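Local coordinates for 450aa long hypothetical fmu protein (PDB 2YXL) that probably methylates cytosine at carbon 5 in RNA, using S-adenosyl-L-methionine as methyl donor, at residues E410-D421 with H436-E447. Numbering follows the deposited sequence.
Sequences EFKLVPLKSPYD and HSTIGFFYALLE
Lys412 and Glu447 form an antiparallel hydrogen-bonded pair, Lys412 N giving to Glu447 O (2.9 Å) and Glu447 N to Lys412 O, and Val414 N continues the register to Leu445 O (2.9 Å). Short as it is, this pairing illustrates how an edge segment can be sewn on by backbone at one end and held by side chains at the other. Strand 441-447, which also runs antiparallel to strand 383-389 of the methyltransferase sheet, carries alternating residues to its two faces. On one, Leu413 CD1 meets Leu446 CD2, near helix 398-407; on the other, the extended Glu447 lies alongside Lys412, Glu447 OE1 4.0 Å from Lys412 NZ, too far for a salt bridge. Val414 CB and Leu416 CD1 both press on Leu445 CD2, and Leu416 CD2 reaches Tyr443 CB (3.8 Å). Farther on, with CG anti to its carbonyl carbon (chi1 -56°), Tyr420 drives its CD2 edge over the centre of the His436 ring in a T-shaped stack, planes at 67°. Its other flank lies against the Tyr443 phenol. At the imidazole edge, His436 NE2 gives a weak bond to Asp421 OD1 (3.4 Å), Asp421 OD2 being salt-bridged to Arg435; His436 ND1 bonds to Trp432 N. Were Tyr420 reduced to an alanine, the His436 face would probably lose its aromatic cover and Glu246 its phenolic partner. Tyr420 OH bonds to Glu246 OE2, and Tyr443 OH and Thr438 OG1 to Ala247 backbone, so side chains anchor to helix 246-255 the end lacking cross-strand backbone bonds.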
loop_
_atom_site.group_PDB
_atom_site.type_symbol
_atom_site.label_atom_id
_atom_site.label_comp_id
_atom_site.label_asym_id
_atom_site.label_seq_id
_atom_site.Cartn_x
_atom_site.Cartn_y
_atom_site.Cartn_z
ATOM N N GLU A 410 -4.789 32.806 4.923
ATOM C CA GLU A 410 -5.698 33.073 3.809
ATOM C C GLU A 410 -5.456 32.194 2.584
ATOM O O GLU A 410 -4.717 32.563 1.667
ATOM C CB GLU A 410 -5.735 34.555 3.422
ATOM C CG GLU A 410 -7.159 35.088 3.192
ATOM C CD GLU A 410 -8.123 34.027 2.659
ATOM O OE1 GLU A 410 -8.967 33.539 3.444
ATOM O OE2 GLU A 410 -8.028 33.674 1.464
ATOM N N PHE A 411 -6.104 31.033 2.591
ATOM C CA PHE A 411 -6.117 30.132 1.451
ATOM C C PHE A 411 -7.524 30.030 0.877
ATOM O O PHE A 411 -8.507 30.347 1.553
ATOM C CB PHE A 411 -5.627 28.741 1.865
ATOM C CG PHE A 411 -4.137 28.644 2.024
ATOM C CD1 PHE A 411 -3.516 29.076 3.193
ATOM C CD2 PHE A 411 -3.351 28.109 1.007
ATOM C CE1 PHE A 411 -2.137 28.984 3.343
ATOM C CE2 PHE A 411 -1.971 28.010 1.147
ATOM C CZ PHE A 411 -1.362 28.448 2.318
ATOM N N LYS A 412 -7.610 29.605 -0.382
ATOM C CA LYS A 412 -8.887 29.235 -0.987
ATOM C C LYS A 412 -8.740 27.997 -1.872
ATOM O O LYS A 412 -7.663 27.724 -2.412
ATOM C CB LYS A 412 -9.534 30.416 -1.730
ATOM C CG LYS A 412 -8.694 31.066 -2.818
ATOM C CD LYS A 412 -9.102 30.577 -4.196
ATOM C CE LYS A 412 -8.673 31.556 -5.275
ATOM N NZ LYS A 412 -9.056 31.061 -6.624
ATOM N N LEU A 413 -9.831 27.250 -2.000
ATOM C CA LEU A 413 -9.832 25.983 -2.717
ATOM C C LEU A 413 -9.873 26.198 -4.231
ATOM O O LEU A 413 -10.787 26.847 -4.753
ATOM C CB LEU A 413 -11.017 25.130 -2.248
ATOM C CG LEU A 413 -11.019 23.615 -2.459
ATOM C CD1 LEU A 413 -9.825 22.947 -1.791
ATOM C CD2 LEU A 413 -12.315 23.038 -1.922
ATOM N N VAL A 414 -8.861 25.672 -4.922
ATOM C CA VAL A 414 -8.803 25.721 -6.385
ATOM C C VAL A 414 -9.540 24.492 -6.918
ATOM O O VAL A 414 -9.112 23.364 -6.669
ATOM C CB VAL A 414 -7.342 25.737 -6.920
ATOM C CG1 VAL A 414 -7.320 25.918 -8.434
ATOM C CG2 VAL A 414 -6.523 26.826 -6.244
ATOM N N PRO A 415 -10.654 24.712 -7.648
ATOM C CA PRO A 415 -11.530 23.626 -8.099
ATOM C C PRO A 415 -10.795 22.580 -8.933
ATOM O O PRO A 415 -9.980 22.931 -9.790
ATOM C CB PRO A 415 -12.580 24.350 -8.951
ATOM C CG PRO A 415 -12.566 25.751 -8.461
ATOM C CD PRO A 415 -11.143 26.027 -8.099
ATOM N N LEU A 416 -11.085 21.310 -8.662
ATOM C CA LEU A 416 -10.475 20.182 -9.361
ATOM C C LEU A 416 -11.538 19.321 -10.034
ATOM O O LEU A 416 -12.571 19.023 -9.430
ATOM C CB LEU A 416 -9.668 19.328 -8.374
ATOM C CG LEU A 416 -8.141 19.466 -8.260
ATOM C CD1 LEU A 416 -7.639 20.889 -8.460
ATOM C CD2 LEU A 416 -7.671 18.919 -6.924
ATOM N N LYS A 417 -11.285 18.924 -11.281
ATOM C CA LYS A 417 -12.194 18.022 -11.996
ATOM C C LYS A 417 -11.489 16.785 -12.565
ATOM O O LYS A 417 -11.934 15.661 -12.339
ATOM C CB LYS A 417 -12.973 18.765 -13.089
ATOM C CG LYS A 417 -14.454 18.363 -13.194
ATOM C CD LYS A 417 -14.725 17.231 -14.204
ATOM C CE LYS A 417 -14.739 15.834 -13.570
ATOM N NZ LYS A 417 -15.793 15.631 -12.529
ATOM N N SER A 418 -10.391 16.989 -13.288
ATOM C CA SER A 418 -9.688 15.876 -13.929
ATOM C C SER A 418 -8.666 15.195 -13.024
ATOM O O SER A 418 -7.986 15.864 -12.251
ATOM C CB SER A 418 -9.018 16.338 -15.219
ATOM O OG SER A 418 -9.979 16.468 -16.244
ATOM N N PRO A 419 -8.532 13.858 -13.142
ATOM C CA PRO A 419 -9.319 12.979 -14.002
ATOM C C PRO A 419 -10.397 12.175 -13.266
ATOM O O PRO A 419 -11.088 11.362 -13.881
ATOM C CB PRO A 419 -8.251 12.033 -14.554
ATOM C CG PRO A 419 -7.163 11.991 -13.457
ATOM C CD PRO A 419 -7.461 13.103 -12.470
ATOM N N TYR A 420 -10.541 12.403 -11.964
ATOM C CA TYR A 420 -11.433 11.584 -11.149
ATOM C C TYR A 420 -12.752 12.280 -10.807
ATOM O O TYR A 420 -13.256 13.084 -11.589
ATOM C CB TYR A 420 -10.710 11.077 -9.892
ATOM C CG TYR A 420 -9.437 10.307 -10.181
ATOM C CD1 TYR A 420 -8.191 10.827 -9.825
ATOM C CD2 TYR A 420 -9.474 9.061 -10.818
ATOM C CE1 TYR A 420 -7.014 10.125 -10.087
ATOM C CE2 TYR A 420 -8.304 8.352 -11.086
ATOM C CZ TYR A 420 -7.077 8.890 -10.716
ATOM O OH TYR A 420 -5.914 8.200 -10.973
ATOM N N ASP A 421 -13.305 11.958 -9.641
ATOM C CA ASP A 421 -14.641 12.405 -9.259
ATOM C C ASP A 421 -14.630 13.486 -8.174
ATOM O O ASP A 421 -13.605 13.696 -7.525
ATOM C CB ASP A 421 -15.477 11.197 -8.821
ATOM C CG ASP A 421 -15.843 10.288 -9.984
ATOM O OD1 ASP A 421 -15.474 10.597 -11.141
ATOM O OD2 ASP A 421 -16.505 9.261 -9.739
ATOM N N HIS A 436 -12.475 3.662 -10.582
ATOM C CA HIS A 436 -11.313 4.096 -11.365
ATOM C C HIS A 436 -10.180 3.082 -11.507
ATOM O O HIS A 436 -9.222 3.334 -12.234
ATOM C CB HIS A 436 -10.756 5.410 -10.804
ATOM C CG HIS A 436 -11.778 6.496 -10.675
ATOM N ND1 HIS A 436 -12.193 6.984 -9.455
ATOM C CD2 HIS A 436 -12.467 7.188 -11.612
ATOM C CE1 HIS A 436 -13.091 7.935 -9.646
ATOM N NE2 HIS A 436 -13.275 8.077 -10.947
ATOM N N SER A 437 -10.286 1.948 -10.819
ATOM C CA SER A 437 -9.242 0.909 -10.839
ATOM C C SER A 437 -7.865 1.423 -10.400
ATOM O O SER A 437 -6.829 1.035 -10.948
ATOM C CB SER A 437 -9.162 0.229 -12.210
ATOM O OG SER A 437 -10.350 -0.490 -12.475
ATOM N N THR A 438 -7.879 2.315 -9.419
ATOM C CA THR A 438 -6.674 2.750 -8.723
ATOM C C THR A 438 -7.024 2.761 -7.235
ATOM O O THR A 438 -8.166 2.476 -6.878
ATOM C CB THR A 438 -6.176 4.132 -9.241
ATOM O OG1 THR A 438 -4.870 4.408 -8.721
ATOM C CG2 THR A 438 -7.142 5.264 -8.870
ATOM N N ILE A 439 -6.055 3.058 -6.373
ATOM C CA ILE A 439 -6.308 3.156 -4.927
ATOM C C ILE A 439 -7.258 4.306 -4.574
ATOM O O ILE A 439 -7.365 5.281 -5.318
ATOM C CB ILE A 439 -4.994 3.327 -4.124
ATOM C CG1 ILE A 439 -4.167 4.502 -4.678
ATOM C CG2 ILE A 439 -4.201 2.015 -4.115
ATOM C CD1 ILE A 439 -3.030 4.960 -3.778
ATOM N N GLY A 440 -7.953 4.176 -3.444
ATOM C CA GLY A 440 -8.749 5.273 -2.886
ATOM C C GLY A 440 -7.838 6.443 -2.559
ATOM O O GLY A 440 -6.807 6.271 -1.910
ATOM N N PHE A 441 -8.206 7.633 -3.016
ATOM C CA PHE A 441 -7.323 8.790 -2.910
ATOM C C PHE A 441 -8.110 10.085 -2.743
ATOM O O PHE A 441 -9.285 10.160 -3.114
ATOM C CB PHE A 441 -6.443 8.874 -4.156
ATOM C CG PHE A 441 -5.031 9.308 -3.886
ATOM C CD1 PHE A 441 -4.637 10.621 -4.120
ATOM C CD2 PHE A 441 -4.089 8.400 -3.418
ATOM C CE1 PHE A 441 -3.328 11.026 -3.888
ATOM C CE2 PHE A 441 -2.774 8.793 -3.179
ATOM C CZ PHE A 441 -2.394 10.112 -3.414
ATOM N N PHE A 442 -7.454 11.099 -2.183
ATOM C CA PHE A 442 -8.076 12.397 -1.961
ATOM C C PHE A 442 -7.136 13.522 -2.362
ATOM O O PHE A 442 -5.934 13.451 -2.114
ATOM C CB PHE A 442 -8.491 12.544 -0.498
ATOM C CG PHE A 442 -9.155 13.858 -0.182
ATOM C CD1 PHE A 442 -10.478 14.092 -0.553
ATOM C CD2 PHE A 442 -8.459 14.856 0.494
ATOM C CE1 PHE A 442 -11.093 15.295 -0.261
ATOM C CE2 PHE A 442 -9.068 16.067 0.793
ATOM C CZ PHE A 442 -10.388 16.287 0.412
ATOM N N TYR A 443 -7.705 14.553 -2.986
ATOM C CA TYR A 443 -6.953 15.706 -3.476
ATOM C C TYR A 443 -7.600 17.006 -3.005
ATOM O O TYR A 443 -8.820 17.178 -3.118
ATOM C CB TYR A 443 -6.909 15.719 -5.012
ATOM C CG TYR A 443 -6.465 14.431 -5.666
ATOM C CD1 TYR A 443 -7.346 13.360 -5.804
ATOM C CD2 TYR A 443 -5.172 14.296 -6.177
ATOM C CE1 TYR A 443 -6.951 12.182 -6.408
ATOM C CE2 TYR A 443 -4.765 13.118 -6.789
ATOM C CZ TYR A 443 -5.663 12.066 -6.901
ATOM O OH TYR A 443 -5.283 10.891 -7.495
ATOM N N ALA A 444 -6.781 17.922 -2.492
ATOM C CA ALA A 444 -7.240 19.266 -2.157
ATOM C C ALA A 444 -6.182 20.285 -2.548
ATOM O O ALA A 444 -5.108 20.335 -1.944
ATOM C CB ALA A 444 -7.562 19.371 -0.686
ATOM N N LEU A 445 -6.485 21.081 -3.570
ATOM C CA LEU A 445 -5.564 22.104 -4.046
ATOM C C LEU A 445 -5.932 23.466 -3.463
ATOM O O LEU A 445 -7.084 23.900 -3.527
ATOM C CB LEU A 445 -5.516 22.144 -5.580
ATOM C CG LEU A 445 -4.408 22.974 -6.246
ATOM C CD1 LEU A 445 -3.013 22.429 -5.931
ATOM C CD2 LEU A 445 -4.621 23.055 -7.754
ATOM N N LEU A 446 -4.929 24.127 -2.896
ATOM C CA LEU A 446 -5.121 25.355 -2.141
ATOM C C LEU A 446 -4.118 26.399 -2.602
ATOM O O LEU A 446 -2.977 26.068 -2.914
ATOM C CB LEU A 446 -4.928 25.076 -0.644
ATOM C CG LEU A 446 -5.700 23.883 -0.062
ATOM C CD1 LEU A 446 -4.908 23.164 1.027
ATOM C CD2 LEU A 446 -7.072 24.315 0.437
ATOM N N GLU A 447 -4.548 27.655 -2.662
ATOM C CA GLU A 447 -3.622 28.758 -2.907
ATOM C C GLU A 447 -3.933 29.957 -2.020
ATOM O O GLU A 447 -5.084 30.167 -1.626
ATOM C CB GLU A 447 -3.587 29.154 -4.393
ATOM C CG GLU A 447 -4.748 30.006 -4.901
ATOM C CD GLU A 447 -4.416 30.743 -6.195
ATOM O OE1 GLU A 447 -5.083 31.758 -6.493
ATOM O OE2 GLU A 447 -3.485 30.317 -6.914
#